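Local coordinates for protein Arf-GAP (PDB 5C79) that acts as a phosphatidylinositol 4,5-bisphosphate-dependent GTPase-activating protein for Arf1 and binds that lipid through its PH domain, at residues 43-48 / 110-115. Numbering follows the deposited sequence.
Sequences GFLLKK and FQAEDE. With PBU ((2R)-3-{[(R)-hydroxy{[(1R,2R,3S,4R,5R,6S)-2,3,6-trihydroxy-4,5-bis(phosphonooxy)cyclohexyl]oxy}phosphoryl]oxy}propane-1 ,2-diyl dibutanoate), chain C.
L45 crosses F110 at about a right angle and lays its CD1 methyl over one face of the ring, a CH-pi contact with CD1 4.0 Å from the ring centroid and offset toward the rim. Its other methyl, CD2, reaches the A112 backbone, 4.1 Å from A112 CA. In F110, chi1 of -70° sets CG beside the backbone N, and chi2 of -61° turns the ring edge to L46 O, which lies in the ring plane 3.6 Å from F110 CD1, while K47 CB approaches CE1 obliquely. Cutting F110 back to an alanine is likely to leave L45 CD1 without its aromatic face and to open a gap beside K47 CB. F99 and L101 also touch the F110 side chain. On the other side of the sheet, L46 and Q111 lie side by side and point the same way, L46 CD1 3.8 Å from Q111 OE1; the Q111 amide is held through NE2 by S98. These two form an antiparallel hydrogen-bonded pair, L46 N to Q111 O and Q111 N to L46 O both 2.9 Å. Beyond the pair, where 110-115 leaves the strand, a water bridges F44 O and E113 N. K47 starts beside F110, but its chain bends at chi3 and chi4 and carries NZ to the bound lipid, where it donates to phosphate oxygens O52 (2.7 Å) and O43 (2.9 Å) of PBU; R59, H72 and R106 bind the same ligand. Pairing of the first strand with the last, just ahead of the C-terminal helix 115-135, is characteristic of the PH-domain fold, and here the first strand also supplies K47 to the phosphoinositide site.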
ATOM      1  N   GLY A  43       9.485  -2.217   1.180  1.00 18.85           N
ATOM      2  CA  GLY A  43       9.926  -0.982   0.576  1.00 20.32           C
ATOM      3  C   GLY A  43       9.447   0.248   1.313  1.00 19.89           C
ATOM      4  O   GLY A  43       9.285   0.245   2.533  1.00 22.49           O
ATOM      5  N   PHE A  44       9.221   1.281   0.535  1.00 21.58           N
ATOM      6  CA  PHE A  44       8.719   2.559   1.024  1.00 22.12           C
ATOM      7  C   PHE A  44       7.597   3.040   0.129  1.00 20.09           C
ATOM      8  O   PHE A  44       7.548   2.763  -1.064  1.00 21.11           O
ATOM      9  CB  PHE A  44       9.853   3.572   1.026  1.00 23.39           C
ATOM     10  CG  PHE A  44      10.972   3.218   1.958  1.00 24.43           C
ATOM     11  CD1 PHE A  44      12.048   2.437   1.529  1.00 28.43           C
ATOM     12  CD2 PHE A  44      10.946   3.651   3.251  1.00 24.04           C
ATOM     13  CE1 PHE A  44      13.075   2.108   2.411  1.00 25.33           C
ATOM     14  CE2 PHE A  44      11.963   3.332   4.135  1.00 26.51           C
ATOM     15  CZ  PHE A  44      13.021   2.549   3.709  1.00 27.39           C
ATOM     16  N   LEU A  45       6.664   3.755   0.737  1.00 18.74           N
ATOM     17  CA  LEU A  45       5.625   4.489   0.026  1.00 18.35           C
ATOM     18  C   LEU A  45       5.552   5.904   0.618  1.00 17.94           C
ATOM     19  O   LEU A  45       5.829   6.089   1.800  1.00 18.71           O
ATOM     20  CB  LEU A  45       4.267   3.816   0.182  1.00 18.78           C
ATOM     21  CG  LEU A  45       4.063   2.585  -0.714  1.00 19.08           C
ATOM     22  CD1 LEU A  45       2.798   1.869  -0.277  1.00 18.52           C
ATOM     23  CD2 LEU A  45       4.000   2.937  -2.176  1.00 20.70           C
ATOM     24  N   LEU A  46       5.239   6.888  -0.213  1.00 17.65           N
ATOM     25  CA  LEU A  46       4.851   8.218   0.278  1.00 18.00           C
ATOM     26  C   LEU A  46       3.392   8.099   0.751  1.00 18.95           C
ATOM     27  O   LEU A  46       2.571   7.593   0.021  1.00 18.30           O
ATOM     28  CB  LEU A  46       4.986   9.270  -0.823  1.00 19.84           C
ATOM     29  CG  LEU A  46       6.385   9.494  -1.360  1.00 21.40           C
ATOM     30  CD1 LEU A  46       6.348  10.416  -2.560  1.00 24.52           C
ATOM     31  CD2 LEU A  46       7.245  10.090  -0.252  1.00 23.05           C
ATOM     32  N   LYS A  47       3.112   8.564   1.967  1.00 19.39           N
ATOM     33  CA  LYS A  47       1.751   8.584   2.529  1.00 20.35           C
ATOM     34  C   LYS A  47       1.383  10.025   2.785  1.00 20.41           C
ATOM     35  O   LYS A  47       2.106  10.721   3.478  1.00 18.19           O
ATOM     36  CB  LYS A  47       1.675   7.776   3.798  1.00 20.52           C
ATOM     37  CG  LYS A  47       0.316   7.986   4.516  1.00 23.52           C
ATOM     38  CD  LYS A  47       0.092   7.221   5.781  1.00 24.42           C
ATOM     39  CE  LYS A  47       0.990   7.612   6.924  1.00 24.79           C
ATOM     40  NZ  LYS A  47       0.686   8.838   7.700  1.00 24.20           N
ATOM     41  N   LYS A  48       0.278  10.487   2.207  1.00 20.71           N
ATOM     42  CA  LYS A  48      -0.120  11.899   2.360  1.00 20.90           C
ATOM     43  C   LYS A  48      -0.646  12.165   3.771  1.00 19.58           C
ATOM     44  O   LYS A  48      -1.524  11.425   4.257  1.00 19.86           O
ATOM     45  CB  LYS A  48      -1.188  12.304   1.353  1.00 24.55           C
ATOM     46  CG  LYS A  48      -1.263  13.819   1.203  1.00 28.76           C
ATOM     47  CD  LYS A  48      -2.291  14.278   0.196  1.00 33.41           C
ATOM     48  CE  LYS A  48      -1.901  14.046  -1.252  1.00 38.98           C
ATOM     49  NZ  LYS A  48      -0.752  14.909  -1.655  1.00 42.60           N
ATOM     50  N   PHE A 110      -1.521   7.040  -1.160  1.00 15.94           N
ATOM     51  CA  PHE A 110      -0.120   6.663  -1.334  1.00 16.79           C
ATOM     52  C   PHE A 110       0.420   7.179  -2.652  1.00 18.25           C
ATOM     53  O   PHE A 110      -0.335   7.430  -3.590  1.00 18.97           O
ATOM     54  CB  PHE A 110       0.058   5.142  -1.331  1.00 16.78           C
ATOM     55  CG  PHE A 110      -0.164   4.481   0.008  1.00 16.94           C
ATOM     56  CD1 PHE A 110       0.627   4.792   1.111  1.00 17.54           C
ATOM     57  CD2 PHE A 110      -1.160   3.520   0.169  1.00 16.65           C
ATOM     58  CE1 PHE A 110       0.450   4.150   2.315  1.00 18.21           C
ATOM     59  CE2 PHE A 110      -1.352   2.875   1.373  1.00 16.54           C
ATOM     60  CZ  PHE A 110      -0.555   3.193   2.468  1.00 18.48           C
ATOM     61  N   GLN A 111       1.728   7.330  -2.707  1.00 18.50           N
ATOM     62  CA  GLN A 111       2.438   7.575  -3.974  1.00 18.38           C
ATOM     63  C   GLN A 111       3.697   6.748  -4.015  1.00 18.23           C
ATOM     64  O   GLN A 111       4.493   6.738  -3.058  1.00 19.85           O
ATOM     65  CB  GLN A 111       2.676   9.063  -4.198  1.00 19.55           C
ATOM     66  CG  GLN A 111       3.254   9.392  -5.555  1.00 20.61           C
ATOM     67  CD  GLN A 111       3.405  10.870  -5.795  1.00 22.24           C
ATOM     68  OE1 GLN A 111       4.514  11.414  -5.775  1.00 24.50           O
ATOM     69  NE2 GLN A 111       2.284  11.530  -6.068  1.00 23.10           N
ATOM     70  N   ALA A 112       3.890   6.036  -5.127  1.00 17.99           N
ATOM     71  CA  ALA A 112       5.128   5.294  -5.349  1.00 20.44           C
ATOM     72  C   ALA A 112       6.215   6.223  -5.910  1.00 22.40           C
ATOM     73  O   ALA A 112       5.950   7.329  -6.348  1.00 21.51           O
ATOM     74  CB  ALA A 112       4.885   4.150  -6.325  1.00 20.72           C
ATOM     75  N   GLU A 113       7.428   5.699  -5.954  1.00 27.37           N
ATOM     76  CA  GLU A 113       8.587   6.445  -6.532  1.00 31.85           C
ATOM     77  C   GLU A 113       8.490   6.813  -8.006  1.00 31.19           C
ATOM     78  O   GLU A 113       8.845   7.929  -8.406  1.00 32.59           O
ATOM     79  CB  GLU A 113       9.854   5.632  -6.321  1.00 36.58           C
ATOM     80  CG  GLU A 113      11.173   6.379  -6.524  1.00 43.61           C
ATOM     81  CD  GLU A 113      12.372   5.454  -6.369  1.00 50.15           C
ATOM     82  OE1 GLU A 113      12.235   4.366  -5.722  1.00 51.59           O
ATOM     83  OE2 GLU A 113      13.454   5.819  -6.894  1.00 55.33           O
ATOM     84  N   ASP A 114       8.076   5.851  -8.808  1.00 30.74           N
ATOM     85  CA  ASP A 114       7.809   6.063 -10.216  1.00 33.81           C
ATOM     86  C   ASP A 114       6.753   5.066 -10.714  1.00 34.87           C
ATOM     87  O   ASP A 114       6.229   4.307  -9.909  1.00 31.81           O
ATOM     88  CB  ASP A 114       9.115   5.956 -11.011  1.00 36.91           C
ATOM     89  CG  ASP A 114       9.825   4.647 -10.807  1.00 38.61           C
ATOM     90  OD1 ASP A 114       9.218   3.626 -10.417  1.00 36.91           O
ATOM     91  OD2 ASP A 114      11.037   4.640 -11.053  1.00 40.56           O
ATOM     92  N   GLU A 115       6.485   5.124 -12.024  1.00 33.79           N
ATOM     93  CA  GLU A 115       5.594   4.238 -12.819  1.00 36.69           C
ATOM     94  C   GLU A 115       5.785   2.758 -12.506  1.00 34.26           C
ATOM     95  O   GLU A 115       4.835   2.031 -12.188  1.00 34.41           O
ATOM     96  CB  GLU A 115       5.790   4.470 -14.360  1.00 43.87           C
ATOM     97  CG  GLU A 115       7.121   5.082 -14.871  1.00 49.77           C
ATOM     98  CD  GLU A 115       8.217   4.052 -15.150  1.00 53.95           C
ATOM     99  OE1 GLU A 115       9.082   3.875 -14.258  1.00 47.64           O
ATOM    100  OE2 GLU A 115       8.209   3.410 -16.248  1.00 53.78           O
TER
HETATM  101  P1  PBU C 800       3.798  15.569  11.425  1.00 46.95           P
HETATM  102  P4  PBU C 800      -1.903  10.276   9.704  1.00 37.29           P
HETATM  103  P5  PBU C 800       2.423   8.541  11.213  1.00 31.91           P
HETATM  104  C3' PBU C 800       3.553  18.055  12.156  1.00 58.50           C
HETATM  105  C2' PBU C 800       2.362  18.568  12.932  1.00 64.65           C
HETATM  106  O2' PBU C 800       1.560  19.404  12.078  1.00 62.72           O
HETATM  107  C1' PBU C 800       2.871  19.213  14.230  1.00 69.42           C
HETATM  108  O1' PBU C 800       1.982  18.838  15.271  1.00 72.26           O
HETATM  109  C1  PBU C 800       2.056  13.567  10.921  1.00 35.70           C
HETATM  110  O1  PBU C 800       2.627  14.509  11.833  1.00 42.78           O
HETATM  111  C2  PBU C 800       0.675  14.024  10.393  1.00 35.88           C
HETATM  112  O2  PBU C 800      -0.331  14.262  11.380  1.00 37.00           O
HETATM  113  C3  PBU C 800       0.086  12.954   9.530  1.00 35.96           C
HETATM  114  O3  PBU C 800      -1.243  13.351   9.099  1.00 36.95           O
HETATM  115  C4  PBU C 800       0.138  11.646  10.330  1.00 36.50           C
HETATM  116  O4  PBU C 800      -0.404  10.701   9.497  1.00 33.81           O
HETATM  117  C5  PBU C 800       1.493  11.115  10.716  1.00 34.06           C
HETATM  118  O5  PBU C 800       1.484   9.848  11.430  1.00 33.96           O
HETATM  119  C6  PBU C 800       2.056  12.185  11.604  1.00 35.52           C
HETATM  120  O6  PBU C 800       3.349  11.725  11.884  1.00 33.03           O
HETATM  121  C7  PBU C 800       2.124  20.700  11.681  1.00 67.79           C
HETATM  122  O7  PBU C 800       2.970  20.776  10.806  1.00 64.53           O
HETATM  123  C8  PBU C 800       1.592  21.958  12.330  1.00 69.41           C
HETATM  124  C9  PBU C 800       0.375  22.404  11.539  1.00 69.75           C
HETATM  125  C10 PBU C 800      -0.580  21.238  11.413  1.00 70.48           C
HETATM  126  C11 PBU C 800       2.378  18.096  16.454  1.00 76.42           C
HETATM  127  O11 PBU C 800       3.334  17.340  16.437  1.00 76.59           O
HETATM  128  C12 PBU C 800       1.568  18.296  17.706  1.00 80.64           C
HETATM  129  C13 PBU C 800       1.544  19.789  18.013  1.00 80.47           C
HETATM  130  C14 PBU C 800       0.442  20.499  17.257  1.00 80.63           C
HETATM  131  O41 PBU C 800      -2.898  11.250   9.086  1.00 35.33           O
HETATM  132  O42 PBU C 800      -1.928   9.982  11.194  1.00 37.36           O
HETATM  133  O43 PBU C 800      -1.943   9.094   8.777  1.00 35.38           O
HETATM  134  O51 PBU C 800       1.491   7.501  11.815  1.00 34.54           O
HETATM  135  O52 PBU C 800       2.461   8.456   9.692  1.00 33.64           O
HETATM  136  O53 PBU C 800       3.791   8.563  11.750  1.00 27.98           O
HETATM  137  OP1 PBU C 800       3.698  16.694  12.533  1.00 48.21           O
HETATM  138  OP2 PBU C 800       3.517  16.070  10.019  1.00 45.84           O
HETATM  139  OP3 PBU C 800       5.162  15.026  11.757  1.00 36.09           O
HETATM  140  O   HOH W   1       7.673   3.571  -3.745  1.00 33.53           O